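Local coordinates for protein UTP-glucose-1-phosphate uridylyltransferase 2 (Trypanosoma brucei, PDB 3GUE) that probably catalyses the reaction of UTP with alpha-D-glucose 1-phosphate to give UDP-glucose and diphosphate, and binds UDP-glucose, at residues L326-N331 and Y346-A351; G45-K50 and V277-A282; R164-R169 and C184-P189. All coordinates share one frame; numbering follows the deposited sequence.

Contact 1 (L326-N331 and Y346-A351)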
loop_
_atom_site.group_PDB
_atom_site.type_symbol
_atom_site.label_atom_id
_atom_site.label_comp_id
_atom_site.label_asym_id
_atom_site.label_seq_id
_atom_site.Cartn_x
_atom_site.Cartn_y
_atom_site.Cartn_z
ATOM N N LEU A 326 -17.069 -5.099 -3.316
ATOM C CA LEU A 326 -16.130 -4.396 -2.445
ATOM C C LEU A 326 -16.706 -3.032 -2.059
ATOM O O LEU A 326 -17.324 -2.370 -2.888
ATOM C CB LEU A 326 -14.767 -4.225 -3.134
ATOM C CG LEU A 326 -13.868 -5.457 -3.340
ATOM C CD1 LEU A 326 -12.662 -5.074 -4.177
ATOM C CD2 LEU A 326 -13.379 -6.026 -2.024
ATOM N N PRO A 327 -16.518 -2.610 -0.800
ATOM C CA PRO A 327 -17.039 -1.286 -0.402
ATOM C C PRO A 327 -16.306 -0.119 -1.067
ATOM O O PRO A 327 -15.051 -0.065 -1.079
ATOM C CB PRO A 327 -16.852 -1.262 1.117
ATOM C CG PRO A 327 -15.819 -2.261 1.403
ATOM C CD PRO A 327 -15.830 -3.292 0.305
ATOM N N VAL A 328 -17.089 0.801 -1.637
ATOM C CA VAL A 328 -16.508 1.919 -2.360
ATOM C C VAL A 328 -16.080 2.962 -1.337
ATOM O O VAL A 328 -16.794 3.216 -0.372
ATOM C CB VAL A 328 -17.468 2.536 -3.399
ATOM C CG1 VAL A 328 -18.763 3.103 -2.730
ATOM C CG2 VAL A 328 -16.743 3.612 -4.205
ATOM N N MET A 329 -14.889 3.530 -1.547
ATOM C CA MET A 329 -14.383 4.576 -0.678
ATOM C C MET A 329 -14.430 5.848 -1.516
ATOM O O MET A 329 -13.999 5.853 -2.665
ATOM C CB MET A 329 -12.940 4.270 -0.241
ATOM C CG MET A 329 -12.721 2.830 0.266
ATOM S SD MET A 329 -11.134 2.590 1.096
ATOM C CE MET A 329 -9.963 2.654 -0.272
ATOM N N ARG A 330 -14.964 6.914 -0.934
ATOM C CA ARG A 330 -15.242 8.139 -1.675
ATOM C C ARG A 330 -14.244 9.160 -1.189
ATOM O O ARG A 330 -14.450 9.802 -0.163
ATOM C CB ARG A 330 -16.689 8.587 -1.423
ATOM C CG ARG A 330 -17.178 9.765 -2.281
ATOM C CD ARG A 330 -18.325 10.478 -1.599
ATOM N NE ARG A 330 -17.925 11.035 -0.308
ATOM C CZ ARG A 330 -18.671 11.853 0.434
ATOM N NH1 ARG A 330 -19.870 12.260 0.011
ATOM N NH2 ARG A 330 -18.212 12.282 1.604
ATOM N N ASN A 331 -13.146 9.261 -1.924
ATOM C CA ASN A 331 -11.959 10.012 -1.524
ATOM C C ASN A 331 -11.937 11.439 -2.094
ATOM O O ASN A 331 -11.711 11.618 -3.289
ATOM C CB ASN A 331 -10.698 9.237 -1.990
ATOM C CG ASN A 331 -9.490 9.456 -1.098
ATOM O OD1 ASN A 331 -9.571 10.063 -0.034
ATOM N ND2 ASN A 331 -8.357 8.926 -1.524
ATOM N N TYR A 346 -13.981 13.794 -6.308
ATOM C CA TYR A 346 -14.073 12.582 -5.527
ATOM C C TYR A 346 -13.419 11.466 -6.341
ATOM O O TYR A 346 -13.731 11.288 -7.518
ATOM C CB TYR A 346 -15.535 12.210 -5.250
ATOM C CG TYR A 346 -16.317 13.050 -4.251
ATOM C CD1 TYR A 346 -15.841 13.281 -2.957
ATOM C CD2 TYR A 346 -17.606 13.526 -4.577
ATOM C CE1 TYR A 346 -16.604 14.026 -2.017
ATOM C CE2 TYR A 346 -18.373 14.259 -3.655
ATOM C CZ TYR A 346 -17.870 14.511 -2.388
ATOM O OH TYR A 346 -18.621 15.248 -1.495
ATOM N N GLN A 347 -12.490 10.739 -5.707
ATOM C CA GLN A 347 -11.931 9.525 -6.278
ATOM C C GLN A 347 -12.603 8.295 -5.661
ATOM O O GLN A 347 -12.577 8.083 -4.445
ATOM C CB GLN A 347 -10.410 9.508 -6.123
ATOM C CG GLN A 347 -9.780 10.834 -6.608
ATOM C CD GLN A 347 -8.290 10.994 -6.335
ATOM O OE1 GLN A 347 -7.682 11.935 -6.828
ATOM N NE2 GLN A 347 -7.704 10.099 -5.549
ATOM N N LEU A 348 -13.261 7.519 -6.521
ATOM C CA LEU A 348 -13.934 6.299 -6.108
ATOM C C LEU A 348 -12.902 5.161 -6.219
ATOM O O LEU A 348 -12.279 4.986 -7.257
ATOM C CB LEU A 348 -15.150 6.032 -6.988
ATOM C CG LEU A 348 -16.227 7.106 -7.131
ATOM C CD1 LEU A 348 -17.442 6.518 -7.831
ATOM C CD2 LEU A 348 -16.631 7.736 -5.817
ATOM N N GLU A 349 -12.705 4.430 -5.123
ATOM C CA GLU A 349 -11.609 3.468 -5.004
ATOM C C GLU A 349 -12.047 2.319 -4.116
ATOM O O GLU A 349 -12.844 2.526 -3.191
ATOM C CB GLU A 349 -10.394 4.113 -4.331
ATOM C CG GLU A 349 -9.619 5.111 -5.173
ATOM C CD GLU A 349 -9.307 6.364 -4.390
ATOM O OE1 GLU A 349 -10.003 6.589 -3.385
ATOM O OE2 GLU A 349 -8.377 7.110 -4.761
ATOM N N VAL A 350 -11.502 1.129 -4.383
ATOM C CA VAL A 350 -11.622 -0.030 -3.487
ATOM C C VAL A 350 -10.265 -0.573 -3.013
ATOM O O VAL A 350 -9.235 -0.355 -3.668
ATOM C CB VAL A 350 -12.379 -1.193 -4.161
ATOM C CG1 VAL A 350 -13.856 -0.923 -4.178
ATOM C CG2 VAL A 350 -11.849 -1.425 -5.589
ATOM N N ALA A 351 -10.276 -1.288 -1.879
ATOM C CA ALA A 351 -9.051 -1.868 -1.272
ATOM C C ALA A 351 -9.101 -3.411 -1.356
ATOM O O ALA A 351 -10.134 -4.040 -1.045
ATOM C CB ALA A 351 -8.918 -1.425 0.151
HETATM O O HOH W 1 -12.891 -1.401 -0.528
#
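Four backbone hydrogen bonds join Met329 and Asn331 to Glu349 and Gln347 in antiparallel pairing. Each of the hydrogen-bonded pairs, Met329 with Glu349 and Asn331 with Gln347, exchanges two bonds. The straightest runs from Gln347 N to Asn331 O (2.7 Å, 176° at the hydrogen), although the donor stands above the carbonyl plane. Met329 N instead meets Glu349 O nearly along the C=O axis. Past the last pair, a water takes over the bridging: it donates to Pro327 O and accepts from Ala351 N (2.9 Å to the water oxygen).

This is the paired part of a beta hairpin, strands 329-334 and 344-349, with 329-334 at the outer edge of a four-stranded antiparallel sheet. The paired segments 329-331 and 346-349 have N-to-C directions 154° apart, so nearly antiparallel.

Stacking occurs on the face of Arg330 and Leu348. Arg330 sets CG anti to its backbone N and bends at chi3, so its guanidinium lies flat on Tyr346, planes 8° apart and centres separated by 4.5 Å. Arg330 CD sits 3.9 Å from the centroid of the Tyr346 ring, over its centre, a CH-pi contact.

Apolar side chains meet at the Leu326 end and on the Leu348 face. Leu326 CB meets Val350 CG1 at 3.6 Å, the two side chains crossing at about a right angle. Val328 CG2 lies alongside Leu348 CB, on the side packed by helix 26-40.

Polar side chains meet on the other face. Asn331 ND2 makes only a weak bond to Glu349 OE1 (3.4 Å), amide and carboxylate planes being steeply inclined. A better donor reaches the same carboxylate: Gln347 NE2 bonds Glu349 OE2 at 3.2 Å, from above the carboxylate plane. Beside them, Met329 touches Glu280, which binds the sugar of UDP-glucose.

Contact 2 (G45-K50 and V277-A282). With UPG (uridine-5'-diphosphate-glucose), chain C.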
loop_
_atom_site.group_PDB
_atom_site.type_symbol
_atom_site.label_atom_id
_atom_site.label_comp_id
_atom_site.label_asym_id
_atom_site.label_seq_id
_atom_site.Cartn_x
_atom_site.Cartn_y
_atom_site.Cartn_z
ATOM N N GLY A 45 -19.056 6.360 1.998
ATOM C CA GLY A 45 -18.089 5.277 2.147
ATOM C C GLY A 45 -17.598 5.078 3.577
ATOM O O GLY A 45 -16.680 4.275 3.814
ATOM N N TYR A 46 -18.198 5.794 4.536
ATOM C CA TYR A 46 -17.665 5.793 5.898
ATOM C C TYR A 46 -18.065 4.578 6.719
ATOM O O TYR A 46 -19.180 4.051 6.586
ATOM C CB TYR A 46 -18.056 7.040 6.689
ATOM C CG TYR A 46 -17.402 8.341 6.266
ATOM C CD1 TYR A 46 -16.112 8.380 5.746
ATOM C CD2 TYR A 46 -18.072 9.542 6.432
ATOM C CE1 TYR A 46 -15.534 9.582 5.368
ATOM C CE2 TYR A 46 -17.511 10.730 6.072
ATOM C CZ TYR A 46 -16.243 10.751 5.536
ATOM O OH TYR A 46 -15.716 11.972 5.168
ATOM N N ILE A 47 -17.169 4.211 7.630
ATOM C CA ILE A 47 -17.390 3.166 8.626
ATOM C C ILE A 47 -17.306 3.810 10.021
ATOM O O ILE A 47 -16.220 3.882 10.600
ATOM C CB ILE A 47 -16.351 2.026 8.466
ATOM C CG1 ILE A 47 -16.523 1.346 7.097
ATOM C CG2 ILE A 47 -16.420 1.006 9.638
ATOM C CD1 ILE A 47 -15.343 0.479 6.675
ATOM N N PRO A 48 -18.441 4.316 10.542
ATOM C CA PRO A 48 -18.423 5.042 11.816
ATOM C C PRO A 48 -18.115 4.111 12.979
ATOM O O PRO A 48 -18.556 2.956 12.967
ATOM C CB PRO A 48 -19.846 5.592 11.933
ATOM C CG PRO A 48 -20.428 5.462 10.577
ATOM C CD PRO A 48 -19.806 4.248 9.998
ATOM N N GLU A 49 -17.351 4.616 13.953
ATOM C CA GLU A 49 -16.908 3.830 15.117
ATOM C C GLU A 49 -18.039 3.025 15.715
ATOM O O GLU A 49 -17.834 1.902 16.174
ATOM C CB GLU A 49 -16.270 4.728 16.192
ATOM C CG GLU A 49 -15.550 3.968 17.334
ATOM C CD GLU A 49 -14.293 3.260 16.857
ATOM O OE1 GLU A 49 -13.769 3.645 15.792
ATOM O OE2 GLU A 49 -13.831 2.323 17.547
ATOM N N LYS A 50 -19.236 3.595 15.685
ATOM C CA LYS A 50 -20.386 2.986 16.331
ATOM C C LYS A 50 -20.992 1.795 15.553
ATOM O O LYS A 50 -21.898 1.089 16.068
ATOM C CB LYS A 50 -21.413 4.059 16.676
ATOM C CG LYS A 50 -21.002 4.870 17.907
ATOM C CD LYS A 50 -22.151 5.692 18.479
ATOM C CE LYS A 50 -21.662 6.659 19.553
ATOM N NZ LYS A 50 -22.755 7.607 20.038
ATOM N N VAL A 277 -14.308 -6.714 9.146
ATOM C CA VAL A 277 -14.346 -5.519 8.313
ATOM C C VAL A 277 -12.968 -4.858 8.309
ATOM O O VAL A 277 -12.230 -4.903 9.298
ATOM C CB VAL A 277 -15.480 -4.468 8.692
ATOM C CG1 VAL A 277 -16.731 -5.131 9.307
ATOM C CG2 VAL A 277 -14.956 -3.361 9.595
ATOM N N LEU A 278 -12.624 -4.255 7.184
ATOM C CA LEU A 278 -11.396 -3.491 7.070
ATOM C C LEU A 278 -11.813 -2.028 7.047
ATOM O O LEU A 278 -12.666 -1.623 6.239
ATOM C CB LEU A 278 -10.633 -3.907 5.810
ATOM C CG LEU A 278 -9.353 -3.176 5.390
ATOM C CD1 LEU A 278 -8.233 -3.417 6.381
ATOM C CD2 LEU A 278 -8.937 -3.684 3.968
ATOM N N ARG A 279 -11.326 -1.242 7.995
ATOM C CA ARG A 279 -11.570 0.200 7.912
ATOM C C ARG A 279 -10.293 0.939 7.495
ATOM O O ARG A 279 -9.338 1.028 8.283
ATOM C CB ARG A 279 -12.117 0.766 9.197
ATOM C CG ARG A 279 -12.492 2.240 9.054
ATOM C CD ARG A 279 -13.168 2.807 10.239
ATOM N NE ARG A 279 -12.418 2.674 11.489
ATOM C CZ ARG A 279 -12.823 3.194 12.637
ATOM N NH1 ARG A 279 -13.949 3.893 12.668
ATOM N NH2 ARG A 279 -12.112 3.023 13.747
ATOM N N GLU A 280 -10.290 1.430 6.250
ATOM C CA GLU A 280 -9.178 2.224 5.692
ATOM C C GLU A 280 -9.214 3.663 6.192
ATOM O O GLU A 280 -10.240 4.124 6.684
ATOM C CB GLU A 280 -9.232 2.229 4.175
ATOM C CG GLU A 280 -9.008 0.870 3.497
ATOM C CD GLU A 280 -7.588 0.359 3.637
ATOM O OE1 GLU A 280 -6.662 0.863 2.969
ATOM O OE2 GLU A 280 -7.406 -0.572 4.404
ATOM N N SER A 281 -8.100 4.375 6.043
ATOM C CA SER A 281 -8.054 5.818 6.325
ATOM C C SER A 281 -9.192 6.606 5.654
ATOM O O SER A 281 -9.842 7.446 6.293
ATOM C CB SER A 281 -6.710 6.384 5.867
ATOM O OG SER A 281 -5.681 6.034 6.760
ATOM N N ALA A 282 -9.413 6.331 4.372
ATOM C CA ALA A 282 -10.440 6.995 3.576
ATOM C C ALA A 282 -11.885 6.659 3.990
ATOM O O ALA A 282 -12.833 7.309 3.538
ATOM C CB ALA A 282 -10.238 6.673 2.120
HETATM N N1 UPG C . -1.834 0.778 -5.689
HETATM C C2 UPG C . -2.193 0.182 -6.914
HETATM N N3 UPG C . -3.350 0.636 -7.524
HETATM C C4 UPG C . -4.147 1.620 -6.992
HETATM C C5 UPG C . -3.808 2.204 -5.764
HETATM C C6 UPG C . -2.658 1.789 -5.101
HETATM O O2 UPG C . -1.533 -0.693 -7.494
HETATM O O4 UPG C . -5.151 1.956 -7.635
HETATM C C1C UPG C . -0.593 0.322 -4.982
HETATM C C2C UPG C . 0.414 1.346 -4.449
HETATM O O2C UPG C . 1.290 1.792 -5.493
HETATM C C3C UPG C . 1.165 0.475 -3.445
HETATM C C4C UPG C . 0.050 -0.370 -2.848
HETATM O O4C UPG C . -1.043 -0.370 -3.804
HETATM O O3C UPG C . 2.049 -0.393 -4.153
HETATM C C5C UPG C . -0.490 0.244 -1.515
HETATM O O5C UPG C . -1.164 1.462 -1.682
HETATM P PA UPG C . -0.968 2.672 -0.633
HETATM O O1A UPG C . 0.507 2.782 -0.448
HETATM O O2A UPG C . -1.738 3.860 -1.019
HETATM O O3A UPG C . -1.585 2.019 0.746
HETATM P PB UPG C . -3.124 2.086 1.268
HETATM O O1B UPG C . -3.998 1.615 0.179
HETATM O O2B UPG C . -3.410 3.393 1.938
HETATM O O3B UPG C . -3.013 1.032 2.474
HETATM C "C1'" UPG C . -2.733 -0.381 2.159
HETATM C "C2'" UPG C . -3.881 -1.236 2.677
HETATM C "C3'" UPG C . -4.011 -0.975 4.172
HETATM C "C4'" UPG C . -2.699 -1.380 4.864
HETATM C "C5'" UPG C . -1.508 -0.598 4.254
HETATM C "C6'" UPG C . -0.199 -1.202 4.692
HETATM O "O2'" UPG C . -5.119 -0.899 2.023
HETATM O "O3'" UPG C . -5.137 -1.677 4.669
HETATM O "O4'" UPG C . -2.773 -1.134 6.260
HETATM O "O5'" UPG C . -1.476 -0.672 2.802
HETATM O "O6'" UPG C . 0.855 -0.269 4.445
#
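Glu49 OE1 is gripped by two N-H groups of Arg279. The stronger bond comes from Arg279 NH2 to Glu49 OE1 at 2.7 Å and uses the oxygen's syn lone pair; that from Arg279 NH1 to the same oxygen is weak, 3.1 Å with 129° at the hydrogen. Both belong to one salt bridge, in which the carboxylate and guanidinium planes are turned 43° apart, so the groups do not lie in a common plane. Glu49 reaches this position by bending at chi2 (68°). Its second oxygen, OE2, bonds His298 and Lys297.

Arg279 NH1 has a further acceptor, Ile47 O, which it meets nearly along the C=O axis and close to the guanidinium plane. The arginine starts with CG anti to its backbone N and turns at chi3, and NH2 also bonds His258 on the neighbouring strand 257-262.

The methylenes of Arg279 run antiparallel to the Ile47 side chain: Ile47 CB lies 3.7 Å from Arg279 CD. Ile47 CD1 extends farther along, to 3.4 Å from Leu278 O. The contact thereby lays the loop between helix 26-40 and strand 53-54 against strand 275-280, an edge strand of a three-stranded antiparallel sheet.

Glu280, the residue after Arg279, grips the glucose of UDP-glucose in bidentate fashion: sugar O2' donates to Glu280 OE1 (2.5 Å) and O3' to Glu280 OE2 (2.5 Å). With two basic partners on Glu49 besides Arg279, the loop carboxylate is probably ionised, and its charge would balance the largely buried arginine one residue before the sugar-binding glutamate.

Contact 3 (R164-R169 and C184-P189). With UPG (uridine-5'-diphosphate-glucose), chain C.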
loop_
_atom_site.group_PDB
_atom_site.type_symbol
_atom_site.label_atom_id
_atom_site.label_comp_id
_atom_site.label_asym_id
_atom_site.label_seq_id
_atom_site.Cartn_x
_atom_site.Cartn_y
_atom_site.Cartn_z
ATOM N N ARG A 164 -8.406 2.437 -15.190
ATOM C CA ARG A 164 -8.484 3.830 -14.739
ATOM C C ARG A 164 -9.911 4.341 -14.805
ATOM O O ARG A 164 -10.725 3.881 -15.629
ATOM C CB ARG A 164 -7.546 4.760 -15.499
ATOM C CG ARG A 164 -7.622 4.702 -17.012
ATOM C CD ARG A 164 -6.730 5.805 -17.577
ATOM N NE ARG A 164 -7.051 6.143 -18.964
ATOM C CZ ARG A 164 -6.480 7.151 -19.626
ATOM N NH1 ARG A 164 -5.555 7.901 -19.029
ATOM N NH2 ARG A 164 -6.816 7.402 -20.886
ATOM N N VAL A 165 -10.188 5.299 -13.924
ATOM C CA VAL A 165 -11.522 5.828 -13.742
ATOM C C VAL A 165 -11.428 7.365 -13.692
ATOM O O VAL A 165 -10.428 7.916 -13.242
ATOM C CB VAL A 165 -12.264 5.199 -12.475
ATOM C CG1 VAL A 165 -12.206 3.670 -12.484
ATOM C CG2 VAL A 165 -11.734 5.701 -11.164
ATOM N N PRO A 166 -12.454 8.074 -14.181
ATOM C CA PRO A 166 -12.277 9.524 -14.039
ATOM C C PRO A 166 -12.520 10.006 -12.610
ATOM O O PRO A 166 -13.307 9.398 -11.870
ATOM C CB PRO A 166 -13.347 10.087 -14.997
ATOM C CG PRO A 166 -14.429 9.091 -14.975
ATOM C CD PRO A 166 -13.731 7.737 -14.853
ATOM N N LYS A 167 -11.783 11.037 -12.206
ATOM C CA LYS A 167 -12.093 11.821 -11.013
ATOM C C LYS A 167 -13.391 12.529 -11.364
ATOM O O LYS A 167 -13.590 12.902 -12.525
ATOM C CB LYS A 167 -11.022 12.864 -10.760
ATOM C CG LYS A 167 -9.658 12.277 -10.429
ATOM C CD LYS A 167 -8.653 13.398 -10.283
ATOM C CE LYS A 167 -7.244 12.837 -10.165
ATOM N NZ LYS A 167 -6.244 13.917 -9.895
ATOM N N ILE A 168 -14.297 12.665 -10.404
ATOM C CA ILE A 168 -15.612 13.237 -10.719
ATOM C C ILE A 168 -15.821 14.476 -9.826
ATOM O O ILE A 168 -15.354 14.482 -8.706
ATOM C CB ILE A 168 -16.750 12.179 -10.616
ATOM C CG1 ILE A 168 -16.847 11.565 -9.207
ATOM C CG2 ILE A 168 -16.538 11.033 -11.684
ATOM C CD1 ILE A 168 -18.252 11.022 -8.884
ATOM N N ARG A 169 -16.476 15.515 -10.337
ATOM C CA ARG A 169 -16.650 16.764 -9.576
ATOM C C ARG A 169 -17.498 16.506 -8.328
ATOM O O ARG A 169 -18.518 15.802 -8.389
ATOM C CB ARG A 169 -17.322 17.841 -10.435
ATOM C CG ARG A 169 -16.609 18.284 -11.723
ATOM C CD ARG A 169 -17.456 19.384 -12.446
ATOM N NE ARG A 169 -17.736 20.560 -11.593
ATOM C CZ ARG A 169 -17.202 21.772 -11.731
ATOM N NH1 ARG A 169 -16.354 22.033 -12.717
ATOM N NH2 ARG A 169 -17.552 22.748 -10.897
ATOM N N CYS A 184 -4.380 14.532 -15.096
ATOM C CA CYS A 184 -4.991 14.725 -13.780
ATOM C C CYS A 184 -6.483 14.395 -13.717
ATOM O O CYS A 184 -7.035 14.384 -12.611
ATOM C CB CYS A 184 -4.797 16.162 -13.278
ATOM S SG CYS A 184 -3.072 16.598 -12.934
ATOM N N GLU A 185 -7.120 14.142 -14.876
ATOM C CA GLU A 185 -8.567 13.835 -14.977
ATOM C C GLU A 185 -8.925 12.377 -14.582
ATOM O O GLU A 185 -10.109 12.007 -14.510
ATOM C CB GLU A 185 -9.084 14.125 -16.394
ATOM C CG GLU A 185 -8.990 15.610 -16.849
ATOM C CD GLU A 185 -9.327 15.838 -18.329
ATOM O OE1 GLU A 185 -9.676 14.876 -19.064
ATOM O OE2 GLU A 185 -9.227 17.001 -18.762
ATOM N N TRP A 186 -7.893 11.569 -14.343
ATOM C CA TRP A 186 -8.020 10.125 -14.176
ATOM C C TRP A 186 -7.302 9.645 -12.922
ATOM O O TRP A 186 -6.277 10.222 -12.573
ATOM C CB TRP A 186 -7.351 9.420 -15.359
ATOM C CG TRP A 186 -8.043 9.656 -16.611
ATOM C CD1 TRP A 186 -7.798 10.658 -17.515
ATOM C CD2 TRP A 186 -9.120 8.883 -17.138
ATOM N NE1 TRP A 186 -8.660 10.544 -18.577
ATOM C CE2 TRP A 186 -9.482 9.467 -18.375
ATOM C CE3 TRP A 186 -9.815 7.747 -16.685
ATOM C CZ2 TRP A 186 -10.515 8.966 -19.164
ATOM C CZ3 TRP A 186 -10.844 7.246 -17.460
ATOM C CH2 TRP A 186 -11.173 7.848 -18.714
ATOM N N VAL A 187 -7.817 8.581 -12.297
ATOM C CA VAL A 187 -7.070 7.809 -11.253
ATOM C C VAL A 187 -7.289 6.307 -11.368
ATOM O O VAL A 187 -8.394 5.898 -11.682
ATOM C CB VAL A 187 -7.469 8.165 -9.809
ATOM C CG1 VAL A 187 -6.734 9.384 -9.344
ATOM C CG2 VAL A 187 -8.981 8.319 -9.665
ATOM N N PRO A 188 -6.248 5.491 -11.046
ATOM C CA PRO A 188 -6.443 4.038 -10.894
ATOM C C PRO A 188 -7.448 3.844 -9.750
ATOM O O PRO A 188 -7.373 4.585 -8.763
ATOM C CB PRO A 188 -5.045 3.523 -10.486
ATOM C CG PRO A 188 -4.318 4.729 -9.956
ATOM C CD PRO A 188 -4.847 5.875 -10.788
ATOM N N PRO A 189 -8.380 2.878 -9.877
ATOM C CA PRO A 189 -9.481 2.801 -8.896
ATOM C C PRO A 189 -9.186 2.074 -7.553
ATOM O O PRO A 189 -10.116 1.554 -6.924
ATOM C CB PRO A 189 -10.563 2.067 -9.676
ATOM C CG PRO A 189 -9.837 1.222 -10.675
ATOM C CD PRO A 189 -8.490 1.833 -10.927
HETATM N N1 UPG C . -1.834 0.778 -5.689
HETATM C C2 UPG C . -2.193 0.182 -6.914
HETATM N N3 UPG C . -3.350 0.636 -7.524
HETATM C C4 UPG C . -4.147 1.620 -6.992
HETATM C C5 UPG C . -3.808 2.204 -5.764
HETATM C C6 UPG C . -2.658 1.789 -5.101
HETATM O O2 UPG C . -1.533 -0.693 -7.494
HETATM O O4 UPG C . -5.151 1.956 -7.635
HETATM C C1C UPG C . -0.593 0.322 -4.982
HETATM C C2C UPG C . 0.414 1.346 -4.449
HETATM O O2C UPG C . 1.290 1.792 -5.493
HETATM C C3C UPG C . 1.165 0.475 -3.445
HETATM C C4C UPG C . 0.050 -0.370 -2.848
HETATM O O4C UPG C . -1.043 -0.370 -3.804
HETATM O O3C UPG C . 2.049 -0.393 -4.153
HETATM C C5C UPG C . -0.490 0.244 -1.515
HETATM O O5C UPG C . -1.164 1.462 -1.682
HETATM P PA UPG C . -0.968 2.672 -0.633
HETATM O O1A UPG C . 0.507 2.782 -0.448
HETATM O O2A UPG C . -1.738 3.860 -1.019
HETATM O O3A UPG C . -1.585 2.019 0.746
HETATM P PB UPG C . -3.124 2.086 1.268
HETATM O O1B UPG C . -3.998 1.615 0.179
HETATM O O2B UPG C . -3.410 3.393 1.938
HETATM O O3B UPG C . -3.013 1.032 2.474
HETATM C "C1'" UPG C . -2.733 -0.381 2.159
HETATM C "C2'" UPG C . -3.881 -1.236 2.677
HETATM C "C3'" UPG C . -4.011 -0.975 4.172
HETATM C "C4'" UPG C . -2.699 -1.380 4.864
HETATM C "C5'" UPG C . -1.508 -0.598 4.254
HETATM C "C6'" UPG C . -0.199 -1.202 4.692
HETATM O "O2'" UPG C . -5.119 -0.899 2.023
HETATM O "O3'" UPG C . -5.137 -1.677 4.669
HETATM O "O4'" UPG C . -2.773 -1.134 6.260
HETATM O "O5'" UPG C . -1.476 -0.672 2.802
HETATM O "O6'" UPG C . 0.855 -0.269 4.445
#
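Cys184 contributes its carbonyl: Lys167, extended beyond CG, lays its tip beside Cys184 O, and the bond from NZ (2.9 Å) is weak; the stronger acceptor of NZ is Val335 O. Glu185 O then accepts from Lys167 N at 3.0 Å, with the donor well above the carbonyl plane, while its carboxylate turns away to Tyr178 N and Lys18.

Trp186 is the residue most buried by the other segment. Arg164 lies flat over one face of the indole, planes 10° apart, its CZ 4.0 Å from the centroid of the five-membered ring and over the face, a cation-pi stack. Arg164 gets there with CG in the crowded position between backbone N and carbonyl carbon (chi1 51°) and an extended chain whose CD passes 3.8 Å from Trp186 CE3. Phe134 makes a second cation-pi contact with this arginine. The six-membered ring also reaches Pro166, CZ3 to CD.

Val187 exchanges two backbone bonds with Val165, its N meeting Val165 O nearly along the C=O axis (2.9 Å, 170° at the hydrogen). These pair strand 186-187, an edge strand, with strand 165-169 in the four-stranded sheet. Val187 CG1 also rests on Lys167 CE.

Pro188 turns away from the pair towards the nucleotide, its CB 3.3 Å from the uracil O4 of UDP-glucose. Pro189 CB packs on Val165 CG1 at 3.6 Å.

The contact is held by a cation-pi stack and backbone bonds, and Pro188 meets uracil O4 through carbon atoms, consistent with its shaping that side of the base pocket, while hydrogen bonds to the ligand come from other residues such as Gln162.

In the fold
From the N terminus, residues 45-50 open contact 2, which closes only when residues 277-282 arrive, 227 residues on. Contact 3 is nested inside that long loop and closes a short one of its own between 164-169 and 184-189. Contact 1 follows in series after contact 2, a hairpin near in sequence. None of them cross. Contacts 1 and 3 share one antiparallel sheet, in which strands 344-349 and 165-169 are neighbours: Tyr346 N probably bonds Ile168 O, and Val350 N Pro189 O. Contact 1 also touches contact 2, through Ala351 CB against Glu280 CG. Contacts 2 and 3 do not touch, yet both reach UDP-glucose, one at the sugar and one at the uracil.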